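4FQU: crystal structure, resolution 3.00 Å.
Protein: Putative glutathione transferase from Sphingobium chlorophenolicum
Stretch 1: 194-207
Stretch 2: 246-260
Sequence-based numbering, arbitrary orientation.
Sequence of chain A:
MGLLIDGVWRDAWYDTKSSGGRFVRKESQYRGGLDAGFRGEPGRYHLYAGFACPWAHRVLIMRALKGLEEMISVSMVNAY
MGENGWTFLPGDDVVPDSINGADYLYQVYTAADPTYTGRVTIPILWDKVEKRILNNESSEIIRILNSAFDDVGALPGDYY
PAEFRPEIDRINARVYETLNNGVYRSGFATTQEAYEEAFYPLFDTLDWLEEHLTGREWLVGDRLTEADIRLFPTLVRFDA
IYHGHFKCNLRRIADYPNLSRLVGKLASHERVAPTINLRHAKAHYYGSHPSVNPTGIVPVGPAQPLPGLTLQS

Stretch 1 (194-207) AYEEAFYPLFDTLD
Stretch 2 (246-260) FKCNLRRIADYPNLS

A single tyrosine hydroxyl, that of Y256, ties a helix to a loop by serving both at once. It donates a hydrogen bond to the helix, Y256 OH to D207 OD1 at 2.8 Å, and accepts one from its own stretch, R251 NE to Y256 OH at 3.0 Å and nearly straight at 166°. R251 NH2 also lies 3.6 Å from D207 OD1, a salt bridge, so the phenol, carboxylate and guanidinium form a closed polar triangle beside a greasy interface. The example illustrates a general principle: where a helix packs on an irregular segment, aromatic side chains can fill the gap while a few polar atoms fix the register.

Residues 194-207 are helical throughout, with a kink where P201 lacks an amide hydrogen to bond the preceding turn. The partner is loop or turn from F246 to R252, including K247 at phi/psi 61/19, then a 3-10 segment at 253-255 and, after Y256 at the N-cap position, a helix from P257. The two stretches run in the same general direction, F199 opposite C248 (CA-CA 6.3 Å), F203 opposite L250 (7.3 Å) and L206 opposite Y256 (8.3 Å). Together they bury 654 Å².

F203 is the centre. With chi1 m (-71°) and chi2 -89°, its flat ring lies against the loop. L250, chi1 t and chi2 p, sets its CB over one ring face, 3.3 Å from the centroid and only 6° off the normal, a CH-pi contact. C248 O approaches the ring edge, 3.2 Å from F203 CZ, and F203 CE1 lies 3.3 Å from R251 N. A flat aromatic suits this place because its face accepts an aliphatic carbon while its edge accommodates the carbonyl.

At the N-terminal end, Y195 (chi1 t, chi2 70°) points toward the loop, and its OH donates to K247 O at 3.0 Å, giving a buried hydroxyl a backbone acceptor. F199, also t, brings CG within 4.3 Å of C248 CA; its ring beyond CG is not modelled.

Towards the other end, L206 (m, t) points into an apolar pocket: its CD1 is 4.0 Å from I253 CD1, its CD2 4.2 Å from L259 CD1, and its CB 3.6 Å from Y256 CZ. I253 and L259 are buried as well. Y256, chi1 m and chi2 -75°, packs against L206 with its ring and hydroxyl alike, while the hydroxyl also bonds to D207, whose m rotamer brings the carboxylate nearer the loop.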

# COMPACT_ATOMS: atom_id res chain seq x y z
N ALA A 194 10.92 -12.08 6.90
CA ALA A 194 9.60 -12.67 7.20
C ALA A 194 8.58 -12.17 6.24
O ALA A 194 7.69 -12.88 5.86
CB ALA A 194 9.16 -12.33 8.59
N TYR A 195 8.68 -10.91 5.86
CA TYR A 195 7.70 -10.40 4.94
C TYR A 195 7.90 -11.12 3.61
O TYR A 195 6.97 -11.63 3.03
CB TYR A 195 7.75 -8.88 4.85
CG TYR A 195 7.25 -8.42 3.54
CD1 TYR A 195 5.91 -8.53 3.20
CD2 TYR A 195 8.12 -7.91 2.59
CE1 TYR A 195 5.45 -8.10 1.94
CE2 TYR A 195 7.68 -7.49 1.31
CZ TYR A 195 6.35 -7.59 1.00
OH TYR A 195 5.93 -7.20 -0.26
N GLU A 196 9.13 -11.24 3.14
CA GLU A 196 9.34 -11.93 1.88
C GLU A 196 9.04 -13.42 1.94
O GLU A 196 8.61 -14.04 0.95
CB GLU A 196 10.75 -11.70 1.36
CG GLU A 196 11.15 -10.25 1.50
CD GLU A 196 12.40 -9.88 0.75
OE1 GLU A 196 13.47 -10.53 0.96
OE2 GLU A 196 12.32 -8.93 -0.06
N GLU A 197 9.27 -14.02 3.09
CA GLU A 197 9.14 -15.46 3.16
C GLU A 197 7.67 -15.86 3.18
O GLU A 197 7.32 -16.99 2.88
CB GLU A 197 9.91 -15.99 4.35
CG GLU A 197 11.40 -15.95 4.16
CD GLU A 197 12.12 -16.40 5.41
OE1 GLU A 197 11.42 -16.42 6.45
OE2 GLU A 197 13.35 -16.72 5.35
N ALA A 198 6.82 -14.89 3.54
CA ALA A 198 5.37 -15.03 3.49
C ALA A 198 4.82 -14.53 2.17
O ALA A 198 3.99 -15.21 1.57
CB ALA A 198 4.73 -14.28 4.63
N PHE A 199 5.24 -13.36 1.72
CA PHE A 199 4.62 -12.76 0.55
C PHE A 199 4.78 -13.58 -0.69
O PHE A 199 3.84 -13.67 -1.47
CB PHE A 199 5.16 -11.39 0.23
CG PHE A 199 4.17 -10.52 -0.48
N TYR A 200 5.96 -14.18 -0.87
CA TYR A 200 6.29 -14.93 -2.09
C TYR A 200 5.55 -16.27 -2.26
O TYR A 200 5.07 -16.59 -3.35
CB TYR A 200 7.81 -15.09 -2.30
CG TYR A 200 8.48 -13.88 -2.95
CD1 TYR A 200 8.25 -13.58 -4.27
CD2 TYR A 200 9.35 -13.05 -2.24
CE1 TYR A 200 8.82 -12.49 -4.86
CE2 TYR A 200 9.93 -11.96 -2.82
CZ TYR A 200 9.67 -11.67 -4.14
OH TYR A 200 10.26 -10.59 -4.79
N PRO A 201 5.45 -17.06 -1.21
CA PRO A 201 4.60 -18.23 -1.28
C PRO A 201 3.13 -17.90 -1.56
O PRO A 201 2.42 -18.70 -2.14
CB PRO A 201 4.73 -18.82 0.09
CG PRO A 201 6.15 -18.48 0.44
CD PRO A 201 6.34 -17.09 -0.05
N LEU A 202 2.69 -16.73 -1.11
CA LEU A 202 1.35 -16.20 -1.34
C LEU A 202 1.08 -16.06 -2.84
O LEU A 202 0.13 -16.61 -3.37
CB LEU A 202 1.28 -14.83 -0.71
CG LEU A 202 0.01 -13.97 -0.49
CD1 LEU A 202 -0.89 -13.93 -1.70
CD2 LEU A 202 -0.70 -14.49 0.69
N PHE A 203 1.92 -15.29 -3.53
CA PHE A 203 1.84 -15.25 -4.98
C PHE A 203 2.08 -16.60 -5.71
O PHE A 203 1.45 -16.86 -6.71
CB PHE A 203 2.65 -14.07 -5.54
CG PHE A 203 2.00 -12.74 -5.26
CD1 PHE A 203 1.07 -12.20 -6.14
CD2 PHE A 203 2.22 -12.09 -4.07
CE1 PHE A 203 0.42 -10.98 -5.88
CE2 PHE A 203 1.57 -10.89 -3.81
CZ PHE A 203 0.67 -10.34 -4.73
N ASP A 204 2.96 -17.46 -5.22
CA ASP A 204 3.08 -18.80 -5.80
C ASP A 204 1.74 -19.53 -5.78
O ASP A 204 1.39 -20.29 -6.69
CB ASP A 204 4.09 -19.62 -5.00
CG ASP A 204 5.53 -19.24 -5.28
OD1 ASP A 204 5.83 -18.70 -6.37
OD2 ASP A 204 6.37 -19.51 -4.39
N THR A 205 0.98 -19.29 -4.72
CA THR A 205 -0.33 -19.89 -4.59
C THR A 205 -1.35 -19.23 -5.50
O THR A 205 -2.23 -19.89 -6.02
CB THR A 205 -0.84 -19.92 -3.15
OG1 THR A 205 -0.23 -20.99 -2.43
CG2 THR A 205 -2.30 -20.21 -3.16
N LEU A 206 -1.27 -17.92 -5.70
CA LEU A 206 -2.17 -17.34 -6.68
C LEU A 206 -1.81 -17.86 -8.08
O LEU A 206 -2.70 -18.23 -8.86
CB LEU A 206 -2.18 -15.80 -6.64
CG LEU A 206 -2.54 -15.16 -5.30
CD1 LEU A 206 -2.35 -13.67 -5.39
CD2 LEU A 206 -3.96 -15.51 -4.89
N ASP A 207 -0.51 -17.92 -8.39
CA ASP A 207 -0.02 -18.32 -9.70
C ASP A 207 -0.55 -19.72 -9.96
O ASP A 207 -0.92 -20.05 -11.09
CB ASP A 207 1.53 -18.28 -9.75
CG ASP A 207 2.10 -16.86 -9.94
OD1 ASP A 207 1.33 -15.98 -10.39
OD2 ASP A 207 3.31 -16.62 -9.65
N PHE A 246 -1.53 -4.57 3.74
CA PHE A 246 -0.68 -5.70 4.07
C PHE A 246 0.47 -5.92 3.07
O PHE A 246 1.11 -6.94 3.12
CB PHE A 246 -1.50 -6.96 4.22
CG PHE A 246 -2.24 -7.03 5.50
CD1 PHE A 246 -2.16 -6.01 6.41
CD2 PHE A 246 -3.04 -8.13 5.80
CE1 PHE A 246 -2.85 -6.08 7.63
CE2 PHE A 246 -3.72 -8.20 7.01
CZ PHE A 246 -3.62 -7.16 7.93
N LYS A 247 0.74 -4.97 2.19
CA LYS A 247 1.90 -5.05 1.28
C LYS A 247 1.92 -6.24 0.33
O LYS A 247 2.95 -6.57 -0.25
CB LYS A 247 3.25 -4.89 2.02
CG LYS A 247 3.40 -3.49 2.59
CD LYS A 247 4.79 -3.17 3.17
CE LYS A 247 4.73 -2.04 4.22
NZ LYS A 247 3.99 -2.45 5.47
N CYS A 248 0.77 -6.85 0.12
CA CYS A 248 0.69 -7.97 -0.81
C CYS A 248 0.62 -7.55 -2.27
O CYS A 248 -0.34 -7.82 -2.98
CB CYS A 248 -0.51 -8.80 -0.43
SG CYS A 248 -0.27 -9.42 1.19
N ASN A 249 1.67 -6.88 -2.73
CA ASN A 249 1.55 -6.08 -3.92
C ASN A 249 2.41 -6.51 -5.08
O ASN A 249 2.68 -5.70 -5.95
CB ASN A 249 1.83 -4.60 -3.60
CG ASN A 249 3.28 -4.34 -3.44
OD1 ASN A 249 4.02 -5.26 -3.22
ND2 ASN A 249 3.71 -3.10 -3.58
N LEU A 250 2.81 -7.77 -5.12
CA LEU A 250 3.52 -8.26 -6.28
C LEU A 250 2.71 -7.99 -7.57
O LEU A 250 3.24 -7.53 -8.56
CB LEU A 250 3.87 -9.73 -6.12
CG LEU A 250 4.81 -10.28 -7.19
CD1 LEU A 250 6.19 -9.70 -7.09
CD2 LEU A 250 4.82 -11.74 -7.01
N ARG A 251 1.41 -8.28 -7.55
CA ARG A 251 0.47 -7.78 -8.55
C ARG A 251 -0.96 -7.76 -8.00
O ARG A 251 -1.17 -8.01 -6.83
CB ARG A 251 0.54 -8.60 -9.82
CG ARG A 251 0.05 -10.03 -9.70
CD ARG A 251 0.50 -10.83 -10.92
NE ARG A 251 1.34 -11.96 -10.53
CZ ARG A 251 2.66 -11.98 -10.64
NH1 ARG A 251 3.27 -10.92 -11.16
NH2 ARG A 251 3.36 -13.07 -10.25
N ARG A 252 -1.96 -7.46 -8.81
CA ARG A 252 -3.31 -7.37 -8.27
C ARG A 252 -4.08 -8.61 -8.61
O ARG A 252 -3.79 -9.25 -9.59
CB ARG A 252 -4.02 -6.17 -8.85
CG ARG A 252 -3.27 -4.93 -8.59
CD ARG A 252 -3.78 -3.78 -9.39
NE ARG A 252 -3.80 -4.13 -10.79
CZ ARG A 252 -4.75 -3.75 -11.63
NH1 ARG A 252 -5.76 -3.02 -11.19
NH2 ARG A 252 -4.68 -4.12 -12.89
N ILE A 253 -5.06 -8.95 -7.80
CA ILE A 253 -5.97 -10.00 -8.23
C ILE A 253 -6.56 -9.62 -9.58
O ILE A 253 -6.91 -10.49 -10.40
CB ILE A 253 -7.13 -10.23 -7.25
CG1 ILE A 253 -6.61 -10.35 -5.82
CG2 ILE A 253 -7.92 -11.47 -7.64
CD1 ILE A 253 -5.66 -11.45 -5.68
N ALA A 254 -6.65 -8.31 -9.81
CA ALA A 254 -7.13 -7.77 -11.08
C ALA A 254 -6.23 -8.20 -12.22
O ALA A 254 -6.59 -8.09 -13.37
CB ALA A 254 -7.17 -6.30 -11.00
N ASP A 255 -5.05 -8.70 -11.92
CA ASP A 255 -4.14 -9.03 -12.99
C ASP A 255 -4.18 -10.50 -13.28
O ASP A 255 -3.39 -10.99 -14.08
CB ASP A 255 -2.74 -8.61 -12.62
CG ASP A 255 -2.61 -7.13 -12.42
OD1 ASP A 255 -3.12 -6.39 -13.31
OD2 ASP A 255 -2.00 -6.71 -11.40
N TYR A 256 -5.06 -11.21 -12.59
CA TYR A 256 -5.23 -12.67 -12.77
C TYR A 256 -6.59 -12.90 -13.36
O TYR A 256 -7.57 -12.93 -12.62
CB TYR A 256 -5.21 -13.41 -11.43
CG TYR A 256 -3.86 -13.59 -10.82
CD1 TYR A 256 -2.97 -14.52 -11.32
CD2 TYR A 256 -3.48 -12.85 -9.72
CE1 TYR A 256 -1.74 -14.69 -10.76
CE2 TYR A 256 -2.25 -13.00 -9.14
CZ TYR A 256 -1.39 -13.93 -9.66
OH TYR A 256 -0.18 -14.07 -9.06
N PRO A 257 -6.67 -13.02 -14.68
CA PRO A 257 -7.95 -13.14 -15.37
C PRO A 257 -8.81 -14.22 -14.76
O PRO A 257 -9.90 -13.93 -14.34
CB PRO A 257 -7.56 -13.46 -16.79
CG PRO A 257 -6.11 -13.69 -16.74
CD PRO A 257 -5.59 -12.89 -15.65
N ASN A 258 -8.32 -15.44 -14.66
CA ASN A 258 -9.15 -16.48 -14.11
C ASN A 258 -9.68 -16.27 -12.71
O ASN A 258 -10.84 -16.57 -12.48
CB ASN A 258 -8.48 -17.82 -14.23
CG ASN A 258 -8.72 -18.43 -15.55
OD1 ASN A 258 -9.82 -18.32 -16.08
ND2 ASN A 258 -7.70 -19.04 -16.11
N LEU A 259 -8.85 -15.79 -11.79
CA LEU A 259 -9.31 -15.47 -10.44
C LEU A 259 -10.31 -14.31 -10.45
O LEU A 259 -11.36 -14.40 -9.81
CB LEU A 259 -8.15 -15.11 -9.53
CG LEU A 259 -7.37 -16.38 -9.22
CD1 LEU A 259 -6.05 -16.11 -8.52
CD2 LEU A 259 -8.23 -17.32 -8.41
N SER A 260 -9.99 -13.23 -11.16
CA SER A 260 -10.85 -12.05 -11.22
C SER A 260 -12.21 -12.46 -11.69
O SER A 260 -13.20 -11.82 -11.34
CB SER A 260 -10.29 -11.01 -12.18
OG SER A 260 -9.42 -10.14 -11.50